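Local coordinates for molybdopterin-guanine dinucleotide biosynthesis protein A (MobA) (Archaeoglobus fulgidus, PDB 3NGW) that probably binds GTP and transfers its GMP moiety to molybdopterin in the making of the molybdenum cofactor, at residues V44-D47 with E48-E52; R187-E190 with I191-M195; K168-K171 with E172-F176. All coordinates share one frame; numbering follows the deposited sequence.

Interaction 1 (V44-D47 with E48-E52); sequences VCRD and EKQAE
Gln-50 reaches back from the first turn of helix 48-55 to the loop in front of it, where its amide oxygen takes the backbone N-H of Arg-46. The Arg-46 N to Gln-50 OE1 bond is 2.8 Å long and nearly straight, and it meets the oxygen almost head-on. The glutamine gets there fully stretched: CG lies anti to the backbone N (chi1 174°) and CD continues the line. On the way, its CG passes Cys-45 CB at 3.7 Å. Arg-46 turns its extended chain across that of Gln-50 at about a right angle, so that Gln-50 CD lies 3.5 Å above one face of the guanidinium, toward its rim, with the two planes 37° apart.

Asp-47 is the N-cap. Its CG sits between backbone N and carbonyl carbon (chi1 58°), which swings OD2 over the helix start to accept from Gln-50 N at 2.8 Å, while its own carbonyl O receives Ala-51 N at 3.2 Å. Cys-45 SG packs against Ala-51, 3.6 Å from Ala-51 CA.

The contact is the strand-to-helix connection of an alpha/beta fold, leading from strand 40-44 into helix 48-55. Arg-46 forms a salt bridge with Glu-17 and also donates to Gly-8 O, which ties the connection to the loop after strand 2-6, while Cys-45 and Ala-51 lean on Phe-62 of strand 62-63.

Interaction 2 (R187-E190 with I191-M195); sequences RAEE and ICSKM
Ser-193 bends its hydroxyl back onto the carbonyl of Glu-189, one turn earlier in the helix. With OG anti to the carbonyl carbon (chi1 -74°), the hydroxyl donates to Glu-189 O at 2.8 Å, approaching from 41° above the carbonyl plane. The backbone N-H of Ser-193 reaches the same oxygen only weakly, and Cys-192 SG lies 3.2 Å from Glu-189 O. Beside this, the Glu-189 side chain is bent so that Glu-189 OE2 stands 4.1 Å from Cys-192 SG; the same OE2 accepts from Cys-24 N.

On another flank, Ile-191 CD1 lies 3.9 Å from Arg-187 CD, the two chains running at an oblique angle. The backbone bonds from Ile-191 N to Arg-187 O (2.9 Å) and from Cys-192 N to Ala-188 O (3.0 Å) are ordinary i, i+4 helix bonds, and this helical turn brings Arg-187 and Ile-191 onto the same flank.

This is the last stretch of helix 182-194. Its Cys-192 forms a disulfide with Cys-24, linking the helix end to the small hairpin of strands 22-23 and 26-27. Ala-188, Glu-189 and Cys-192 pack on Leu-23 of that hairpin, and Ile-191 meets Phe-95 in the loop before helix 98-111.

Interaction 3 (K168-K171 with E172-F176); sequences KFDK and ELISF
Asp-170 directs its carboxylate forward over the next turn of chain and receives Ser-175 twice on one oxygen. The backbone N-H of Ser-175 meets Asp-170 OD1 at 2.7 Å, nearly along the C-O axis, and the hydroxyl OG donates to Asp-170 OD1, also at 2.7 Å but from 38° above the carboxylate plane. Asp-170 OD2 takes a weak bond from Ile-174 N, at 3.3 Å. The methyl CG2 of Ile-174 lies alongside, 3.5 Å from Asp-170 OD2. With CG anti to the backbone N (chi1 -172°), the carboxylate points away from its own N-H and into the cluster of amides ahead, and the two bonds from Ser-175, with the weak one from Ile-174, would limit its rotation.

The backbone brings these donors within reach. A type I beta turn runs from Asp-170 to Leu-173, closed by Leu-173 N to Asp-170 O at 3.0 Å, with the donor well above the carbonyl plane. Leu-173 then takes a left-handed backbone conformation, after which the chain enters the short 3-10 segment 174-176. The side chain of Asp-170 thus accepts from the first amides of that segment, while its carbonyl closes the turn before it. Leu-173 CD2 lies 3.4 Å from the same carbonyl oxygen, Asp-170 O.

Farther out, this stretch belongs to the connection from strand 158-162 to helix 182-194. Ser-175 OG has a second partner in Lys-97 N, just ahead of helix 98-111, and both Asp-170 and Ser-175 touch Val-100 on that helix. Phe-169 reaches the same helix, where its ring meets that of His-103, while Leu-173 packs on Val-163 and Arg-167.

How the interactions relate
Interactions 2 and 3 lie on the same side of the chain's centre and touch: Ile-191 CD1 is 3.5 Å from Ile-174 CD1, and both isoleucines rest on Phe-95. Their centres are about 15 Å apart. Interaction 1 stands apart, its centre about 29 Å from that of interaction 2 and about 30 Å from that of interaction 3, on the opposite side of the chain's centre from the latter; it also lies away from the calcium site at Asp-184. A bound calcium ion lies about 6 Å from the Arg-187 side chain, and the Ile-174 side chain is about 11 Å from a bound calcium ion. Asp-184, a calcium ligand in a crystal structure of this protein, precedes interaction 2 on the same helix.

Interaction 1 (V44-D47 with E48-E52)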
ATOM      1  N   VAL A  44       7.758   1.570  -3.037  1.00 34.77           N
ATOM      2  CA  VAL A  44       7.933   2.987  -2.757  1.00 31.44           C
ATOM      3  C   VAL A  44       8.488   3.267  -1.366  1.00 32.96           C
ATOM      4  O   VAL A  44       7.813   3.065  -0.357  1.00 31.06           O
ATOM      5  CB  VAL A  44       6.604   3.739  -2.921  1.00 33.40           C
ATOM      6  CG1 VAL A  44       6.846   5.247  -2.833  1.00 18.87           C
ATOM      7  CG2 VAL A  44       5.968   3.364  -4.251  1.00 21.12           C
ATOM      8  N   CYS A  45       9.727   3.743  -1.338  1.00 30.60           N
ATOM      9  CA  CYS A  45      10.427   4.058  -0.098  1.00 36.84           C
ATOM     10  C   CYS A  45      10.168   5.490   0.335  1.00 35.95           C
ATOM     11  O   CYS A  45       9.733   6.318  -0.467  1.00 41.08           O
ATOM     12  CB  CYS A  45      11.929   3.851  -0.291  1.00 29.97           C
ATOM     13  SG  CYS A  45      12.341   2.227  -0.952  1.00 37.26           S
ATOM     14  N   ARG A  46      10.453   5.789   1.598  1.00 39.21           N
ATOM     15  CA  ARG A  46      10.243   7.139   2.121  1.00 42.11           C
ATOM     16  C   ARG A  46      11.224   8.151   1.546  1.00 41.48           C
ATOM     17  O   ARG A  46      10.922   9.342   1.485  1.00 41.29           O
ATOM     18  CB  ARG A  46      10.339   7.133   3.643  1.00 35.79           C
ATOM     19  CG  ARG A  46      11.612   6.544   4.158  1.00 39.91           C
ATOM     20  CD  ARG A  46      11.687   6.646   5.652  1.00 33.91           C
ATOM     21  NE  ARG A  46      12.823   5.875   6.122  1.00 49.18           N
ATOM     22  CZ  ARG A  46      12.764   4.603   6.501  1.00 46.04           C
ATOM     23  NH1 ARG A  46      11.607   3.949   6.484  1.00 32.56           N
ATOM     24  NH2 ARG A  46      13.876   3.978   6.864  1.00 44.86           N
ATOM     25  N   ASP A  47      12.395   7.680   1.128  1.00 39.73           N
ATOM     26  CA  ASP A  47      13.411   8.547   0.531  1.00 38.42           C
ATOM     27  C   ASP A  47      14.436   7.694  -0.192  1.00 37.52           C
ATOM     28  O   ASP A  47      14.471   6.478  -0.019  1.00 38.53           O
ATOM     29  CB  ASP A  47      14.096   9.405   1.599  1.00 42.13           C
ATOM     30  CG  ASP A  47      14.740   8.578   2.685  1.00 39.39           C
ATOM     31  OD1 ASP A  47      15.048   9.142   3.752  1.00 51.05           O
ATOM     32  OD2 ASP A  47      14.946   7.371   2.474  1.00 51.64           O
ATOM     33  N   GLU A  48      15.262   8.336  -1.008  1.00 34.35           N
ATOM     34  CA  GLU A  48      16.279   7.647  -1.792  1.00 33.66           C
ATOM     35  C   GLU A  48      17.253   6.871  -0.914  1.00 37.23           C
ATOM     36  O   GLU A  48      17.804   5.850  -1.324  1.00 44.26           O
ATOM     37  CB  GLU A  48      17.020   8.668  -2.660  1.00 33.77           C
ATOM     38  CG  GLU A  48      18.135   8.094  -3.510  1.00 49.18           C
ATOM     39  CD  GLU A  48      18.620   9.072  -4.575  1.00 56.87           C
ATOM     40  OE1 GLU A  48      18.808  10.268  -4.261  1.00 65.21           O
ATOM     41  OE2 GLU A  48      18.825   8.643  -5.730  1.00 59.53           O
ATOM     42  N   LYS A  49      17.454   7.358   0.301  1.00 37.34           N
ATOM     43  CA  LYS A  49      18.347   6.714   1.250  1.00 36.17           C
ATOM     44  C   LYS A  49      17.858   5.285   1.522  1.00 32.86           C
ATOM     45  O   LYS A  49      18.629   4.329   1.457  1.00 34.22           O
ATOM     46  CB  LYS A  49      18.378   7.542   2.534  1.00 35.99           C
ATOM     47  CG  LYS A  49      19.330   7.056   3.608  1.00 53.56           C
ATOM     48  CD  LYS A  49      19.596   8.150   4.649  1.00 53.99           C
ATOM     49  CE  LYS A  49      18.322   8.604   5.360  1.00 55.26           C
ATOM     50  NZ  LYS A  49      18.630   9.574   6.448  1.00 51.94           N
ATOM     51  N   GLN A  50      16.569   5.148   1.817  1.00 31.44           N
ATOM     52  CA  GLN A  50      15.988   3.841   2.075  1.00 29.16           C
ATOM     53  C   GLN A  50      16.047   2.974   0.810  1.00 33.15           C
ATOM     54  O   GLN A  50      16.344   1.784   0.874  1.00 35.40           O
ATOM     55  CB  GLN A  50      14.533   3.985   2.549  1.00 31.14           C
ATOM     56  CG  GLN A  50      13.817   2.645   2.685  1.00 33.48           C
ATOM     57  CD  GLN A  50      12.446   2.761   3.284  1.00 29.37           C
ATOM     58  OE1 GLN A  50      11.685   3.665   2.947  1.00 36.85           O
ATOM     59  NE2 GLN A  50      12.110   1.834   4.173  1.00 25.28           N
ATOM     60  N   ALA A  51      15.763   3.577  -0.339  1.00 39.56           N
ATOM     61  CA  ALA A  51      15.800   2.854  -1.606  1.00 39.41           C
ATOM     62  C   ALA A  51      17.193   2.289  -1.818  1.00 36.13           C
ATOM     63  O   ALA A  51      17.349   1.162  -2.282  1.00 39.37           O
ATOM     64  CB  ALA A  51      15.431   3.785  -2.761  1.00 31.86           C
ATOM     65  N   GLU A  52      18.216   3.070  -1.486  1.00 44.18           N
ATOM     66  CA  GLU A  52      19.581   2.589  -1.653  1.00 45.23           C
ATOM     67  C   GLU A  52      19.878   1.427  -0.710  1.00 38.22           C
ATOM     68  O   GLU A  52      20.493   0.443  -1.117  1.00 41.54           O
ATOM     69  CB  GLU A  52      20.596   3.712  -1.417  1.00 49.86           C
ATOM     70  CG  GLU A  52      20.810   4.644  -2.596  1.00 64.78           C
ATOM     71  CD  GLU A  52      21.902   5.666  -2.318  1.00 78.55           C
ATOM     72  OE1 GLU A  52      23.041   5.244  -2.010  1.00 87.31           O
ATOM     73  OE2 GLU A  52      21.630   6.887  -2.403  1.00 77.91           O
TER

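Interaction 2 (R187-E190 with I191-M195)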
ATOM      1  N   ARG A 187      -0.791 -10.813  17.464  1.00 53.80           N
ATOM      2  CA  ARG A 187      -1.826 -11.444  16.646  1.00 54.17           C
ATOM      3  C   ARG A 187      -1.249 -11.892  15.306  1.00 48.46           C
ATOM      4  O   ARG A 187      -1.488 -13.017  14.867  1.00 51.10           O
ATOM      5  CB  ARG A 187      -3.004 -10.492  16.405  1.00 53.98           C
ATOM      6  CG  ARG A 187      -4.360 -11.194  16.489  1.00 71.91           C
ATOM      7  CD  ARG A 187      -5.242 -10.986  15.260  1.00 70.31           C
ATOM      8  NE  ARG A 187      -5.753  -9.621  15.138  1.00 69.93           N
ATOM      9  CZ  ARG A 187      -6.664  -9.240  14.240  1.00 70.71           C
ATOM     10  NH1 ARG A 187      -7.069  -7.975  14.191  1.00 58.32           N
ATOM     11  NH2 ARG A 187      -7.179 -10.126  13.394  1.00 57.57           N
ATOM     12  N   ALA A 188      -0.495 -11.001  14.664  1.00 41.48           N
ATOM     13  CA  ALA A 188       0.130 -11.295  13.380  1.00 45.74           C
ATOM     14  C   ALA A 188       0.846 -12.634  13.453  1.00 45.65           C
ATOM     15  O   ALA A 188       0.755 -13.445  12.535  1.00 53.41           O
ATOM     16  CB  ALA A 188       1.110 -10.200  13.007  1.00 25.08           C
ATOM     17  N   GLU A 189       1.555 -12.860  14.553  1.00 51.30           N
ATOM     18  CA  GLU A 189       2.273 -14.109  14.757  1.00 48.76           C
ATOM     19  C   GLU A 189       1.323 -15.294  14.755  1.00 45.33           C
ATOM     20  O   GLU A 189       1.588 -16.286  14.091  1.00 56.15           O
ATOM     21  CB  GLU A 189       3.033 -14.090  16.082  1.00 48.08           C
ATOM     22  CG  GLU A 189       4.496 -13.709  15.975  1.00 60.63           C
ATOM     23  CD  GLU A 189       5.289 -14.655  15.084  1.00 61.33           C
ATOM     24  OE1 GLU A 189       5.158 -15.889  15.236  1.00 63.37           O
ATOM     25  OE2 GLU A 189       6.060 -14.160  14.240  1.00 65.30           O
ATOM     26  N   GLU A 190       0.219 -15.194  15.492  1.00 39.06           N
ATOM     27  CA  GLU A 190      -0.744 -16.293  15.559  1.00 44.67           C
ATOM     28  C   GLU A 190      -1.307 -16.607  14.178  1.00 43.65           C
ATOM     29  O   GLU A 190      -1.508 -17.766  13.829  1.00 54.84           O
ATOM     30  CB  GLU A 190      -1.904 -15.945  16.500  1.00 46.80           C
ATOM     31  CG  GLU A 190      -1.504 -15.269  17.809  1.00 61.13           C
ATOM     32  CD  GLU A 190      -2.704 -14.958  18.717  1.00 73.42           C
ATOM     33  OE1 GLU A 190      -3.783 -14.581  18.194  1.00 64.64           O
ATOM     34  OE2 GLU A 190      -2.557 -15.073  19.959  1.00 75.03           O
ATOM     35  N   ILE A 191      -1.564 -15.563  13.400  1.00 48.04           N
ATOM     36  CA  ILE A 191      -2.111 -15.716  12.059  1.00 53.22           C
ATOM     37  C   ILE A 191      -1.133 -16.426  11.125  1.00 57.13           C
ATOM     38  O   ILE A 191      -1.497 -17.413  10.485  1.00 64.46           O
ATOM     39  CB  ILE A 191      -2.493 -14.337  11.458  1.00 47.17           C
ATOM     40  CG1 ILE A 191      -3.642 -13.731  12.267  1.00 49.66           C
ATOM     41  CG2 ILE A 191      -2.891 -14.481  10.001  1.00 42.95           C
ATOM     42  CD1 ILE A 191      -4.014 -12.331  11.853  1.00 46.92           C
ATOM     43  N   CYS A 192       0.103 -15.934  11.043  1.00 58.00           N
ATOM     44  CA  CYS A 192       1.090 -16.560  10.170  1.00 58.70           C
ATOM     45  C   CYS A 192       1.443 -17.959  10.666  1.00 62.36           C
ATOM     46  O   CYS A 192       1.998 -18.758   9.917  1.00 64.86           O
ATOM     47  CB  CYS A 192       2.361 -15.705  10.064  1.00 53.95           C
ATOM     48  SG  CYS A 192       3.419 -15.675  11.546  1.00 63.01           S
ATOM     49  N   SER A 193       1.119 -18.253  11.923  1.00 62.11           N
ATOM     50  CA  SER A 193       1.403 -19.569  12.491  1.00 70.98           C
ATOM     51  C   SER A 193       0.390 -20.597  12.010  1.00 74.32           C
ATOM     52  O   SER A 193       0.756 -21.697  11.594  1.00 76.91           O
ATOM     53  CB  SER A 193       1.378 -19.521  14.019  1.00 70.62           C
ATOM     54  OG  SER A 193       2.530 -18.872  14.527  1.00 80.49           O
ATOM     55  N   LYS A 194      -0.886 -20.235  12.071  1.00 79.44           N
ATOM     56  CA  LYS A 194      -1.943 -21.136  11.635  1.00 83.35           C
ATOM     57  C   LYS A 194      -1.903 -21.348  10.121  1.00 87.25           C
ATOM     58  O   LYS A 194      -2.456 -22.323   9.615  1.00 92.38           O
ATOM     59  CB  LYS A 194      -3.314 -20.595  12.063  1.00 76.91           C
ATOM     60  CG  LYS A 194      -4.495 -21.456  11.622  1.00 77.32           C
ATOM     61  CD  LYS A 194      -5.751 -21.146  12.428  1.00 77.37           C
ATOM     62  CE  LYS A 194      -5.571 -21.541  13.894  1.00 83.19           C
ATOM     63  NZ  LYS A 194      -6.790 -21.284  14.716  1.00 78.88           N
HETATM   64  N   MSE A 195      -1.240 -20.449   9.398  1.00 90.29           N
HETATM   65  CA  MSE A 195      -1.144 -20.590   7.948  1.00 94.72           C
HETATM   66  C   MSE A 195      -0.228 -21.756   7.585  1.00 91.90           C
HETATM   67  O   MSE A 195       0.808 -21.569   6.949  1.00 91.22           O
HETATM   68  CB  MSE A 195      -0.609 -19.306   7.308  1.00 99.64           C
HETATM   69  CG  MSE A 195      -1.474 -18.075   7.533  1.00106.95           C
HETATM   70 SE   MSE A 195      -0.946 -16.579   6.390  1.00121.84          SE
HETATM   71  CE  MSE A 195      -2.549 -16.466   5.298  1.00111.68           C
TER

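Interaction 3 (K168-K171 with E172-F176)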
ATOM      1  N   LYS A 168     -15.561 -12.854  -1.208  1.00 52.16           N
ATOM      2  CA  LYS A 168     -15.520 -13.981  -2.132  1.00 56.37           C
ATOM      3  C   LYS A 168     -14.071 -14.279  -2.520  1.00 58.37           C
ATOM      4  O   LYS A 168     -13.758 -15.356  -3.030  1.00 58.27           O
ATOM      5  CB  LYS A 168     -16.354 -13.676  -3.384  1.00 59.90           C
ATOM      6  CG  LYS A 168     -16.068 -12.314  -4.003  1.00 70.63           C
ATOM      7  CD  LYS A 168     -16.919 -12.040  -5.240  1.00 58.67           C
ATOM      8  CE  LYS A 168     -16.575 -12.986  -6.382  1.00 68.07           C
ATOM      9  NZ  LYS A 168     -17.209 -12.579  -7.675  1.00 76.50           N
ATOM     10  N   PHE A 169     -13.188 -13.322  -2.259  1.00 54.80           N
ATOM     11  CA  PHE A 169     -11.775 -13.471  -2.576  1.00 45.92           C
ATOM     12  C   PHE A 169     -10.988 -13.630  -1.292  1.00 50.40           C
ATOM     13  O   PHE A 169      -9.889 -14.177  -1.297  1.00 54.98           O
ATOM     14  CB  PHE A 169     -11.271 -12.237  -3.319  1.00 47.35           C
ATOM     15  CG  PHE A 169     -12.028 -11.934  -4.576  1.00 45.67           C
ATOM     16  CD1 PHE A 169     -11.978 -12.805  -5.664  1.00 41.14           C
ATOM     17  CD2 PHE A 169     -12.776 -10.764  -4.686  1.00 45.51           C
ATOM     18  CE1 PHE A 169     -12.659 -12.511  -6.848  1.00 39.64           C
ATOM     19  CE2 PHE A 169     -13.462 -10.460  -5.861  1.00 42.26           C
ATOM     20  CZ  PHE A 169     -13.403 -11.335  -6.947  1.00 36.49           C
ATOM     21  N   ASP A 170     -11.561 -13.139  -0.196  1.00 55.68           N
ATOM     22  CA  ASP A 170     -10.924 -13.212   1.112  1.00 54.74           C
ATOM     23  C   ASP A 170     -11.968 -13.432   2.202  1.00 49.03           C
ATOM     24  O   ASP A 170     -12.573 -12.480   2.695  1.00 55.43           O
ATOM     25  CB  ASP A 170     -10.149 -11.921   1.383  1.00 49.77           C
ATOM     26  CG  ASP A 170      -9.311 -11.997   2.641  1.00 46.93           C
ATOM     27  OD1 ASP A 170      -8.573 -11.032   2.913  1.00 53.47           O
ATOM     28  OD2 ASP A 170      -9.388 -13.017   3.357  1.00 58.10           O
ATOM     29  N   LYS A 171     -12.170 -14.697   2.567  1.00 55.49           N
ATOM     30  CA  LYS A 171     -13.145 -15.101   3.586  1.00 62.23           C
ATOM     31  C   LYS A 171     -13.203 -14.228   4.835  1.00 61.02           C
ATOM     32  O   LYS A 171     -14.262 -13.709   5.187  1.00 63.11           O
ATOM     33  CB  LYS A 171     -12.879 -16.550   4.019  1.00 70.35           C
ATOM     34  CG  LYS A 171     -13.602 -17.625   3.204  1.00 75.57           C
ATOM     35  CD  LYS A 171     -14.984 -17.963   3.787  1.00 77.11           C
ATOM     36  CE  LYS A 171     -14.888 -18.625   5.169  1.00 74.29           C
ATOM     37  NZ  LYS A 171     -16.220 -19.014   5.721  1.00 52.39           N
ATOM     38  N   GLU A 172     -12.066 -14.083   5.508  1.00 57.27           N
ATOM     39  CA  GLU A 172     -12.002 -13.298   6.735  1.00 59.30           C
ATOM     40  C   GLU A 172     -11.469 -11.881   6.528  1.00 55.48           C
ATOM     41  O   GLU A 172     -11.198 -11.164   7.495  1.00 51.86           O
ATOM     42  CB  GLU A 172     -11.132 -14.026   7.756  1.00 64.33           C
ATOM     43  CG  GLU A 172     -11.518 -15.483   7.958  1.00 76.29           C
ATOM     44  CD  GLU A 172     -10.416 -16.301   8.617  1.00 94.66           C
ATOM     45  OE1 GLU A 172     -10.622 -17.518   8.821  1.00104.33           O
ATOM     46  OE2 GLU A 172      -9.343 -15.734   8.928  1.00 94.46           O
ATOM     47  N   LEU A 173     -11.329 -11.475   5.270  1.00 53.86           N
ATOM     48  CA  LEU A 173     -10.826 -10.147   4.951  1.00 45.74           C
ATOM     49  C   LEU A 173      -9.503  -9.887   5.668  1.00 42.88           C
ATOM     50  O   LEU A 173      -9.229  -8.769   6.107  1.00 45.42           O
ATOM     51  CB  LEU A 173     -11.850  -9.085   5.348  1.00 44.80           C
ATOM     52  CG  LEU A 173     -13.235  -9.228   4.717  1.00 48.67           C
ATOM     53  CD1 LEU A 173     -14.115  -8.101   5.198  1.00 43.57           C
ATOM     54  CD2 LEU A 173     -13.122  -9.211   3.195  1.00 51.61           C
ATOM     55  N   ILE A 174      -8.689 -10.932   5.779  1.00 45.39           N
ATOM     56  CA  ILE A 174      -7.392 -10.849   6.437  1.00 43.49           C
ATOM     57  C   ILE A 174      -6.475  -9.879   5.689  1.00 40.70           C
ATOM     58  O   ILE A 174      -5.491  -9.393   6.241  1.00 41.88           O
ATOM     59  CB  ILE A 174      -6.742 -12.265   6.532  1.00 40.15           C
ATOM     60  CG1 ILE A 174      -5.549 -12.234   7.482  1.00 38.97           C
ATOM     61  CG2 ILE A 174      -6.338 -12.753   5.150  1.00 43.18           C
ATOM     62  CD1 ILE A 174      -5.926 -11.882   8.908  1.00 48.61           C
ATOM     63  N   SER A 175      -6.817  -9.580   4.440  1.00 43.43           N
ATOM     64  CA  SER A 175      -6.025  -8.663   3.628  1.00 44.01           C
ATOM     65  C   SER A 175      -5.946  -7.263   4.250  1.00 42.34           C
ATOM     66  O   SER A 175      -5.017  -6.505   3.971  1.00 34.86           O
ATOM     67  CB  SER A 175      -6.626  -8.550   2.217  1.00 45.49           C
ATOM     68  OG  SER A 175      -6.615  -9.782   1.528  1.00 39.10           O
ATOM     69  N   PHE A 176      -6.921  -6.942   5.098  1.00 38.70           N
ATOM     70  CA  PHE A 176      -7.020  -5.630   5.744  1.00 37.89           C
ATOM     71  C   PHE A 176      -6.360  -5.521   7.113  1.00 33.39           C
ATOM     72  O   PHE A 176      -6.350  -4.456   7.728  1.00 42.05           O
ATOM     73  CB  PHE A 176      -8.496  -5.238   5.836  1.00 33.26           C
ATOM     74  CG  PHE A 176      -9.124  -4.980   4.501  1.00 33.00           C
ATOM     75  CD1 PHE A 176      -8.957  -3.751   3.871  1.00 37.32           C
ATOM     76  CD2 PHE A 176      -9.809  -5.986   3.832  1.00 35.80           C
ATOM     77  CE1 PHE A 176      -9.462  -3.519   2.586  1.00 47.46           C
ATOM     78  CE2 PHE A 176     -10.318  -5.769   2.549  1.00 38.17           C
ATOM     79  CZ  PHE A 176     -10.140  -4.530   1.922  1.00 39.88           C
TER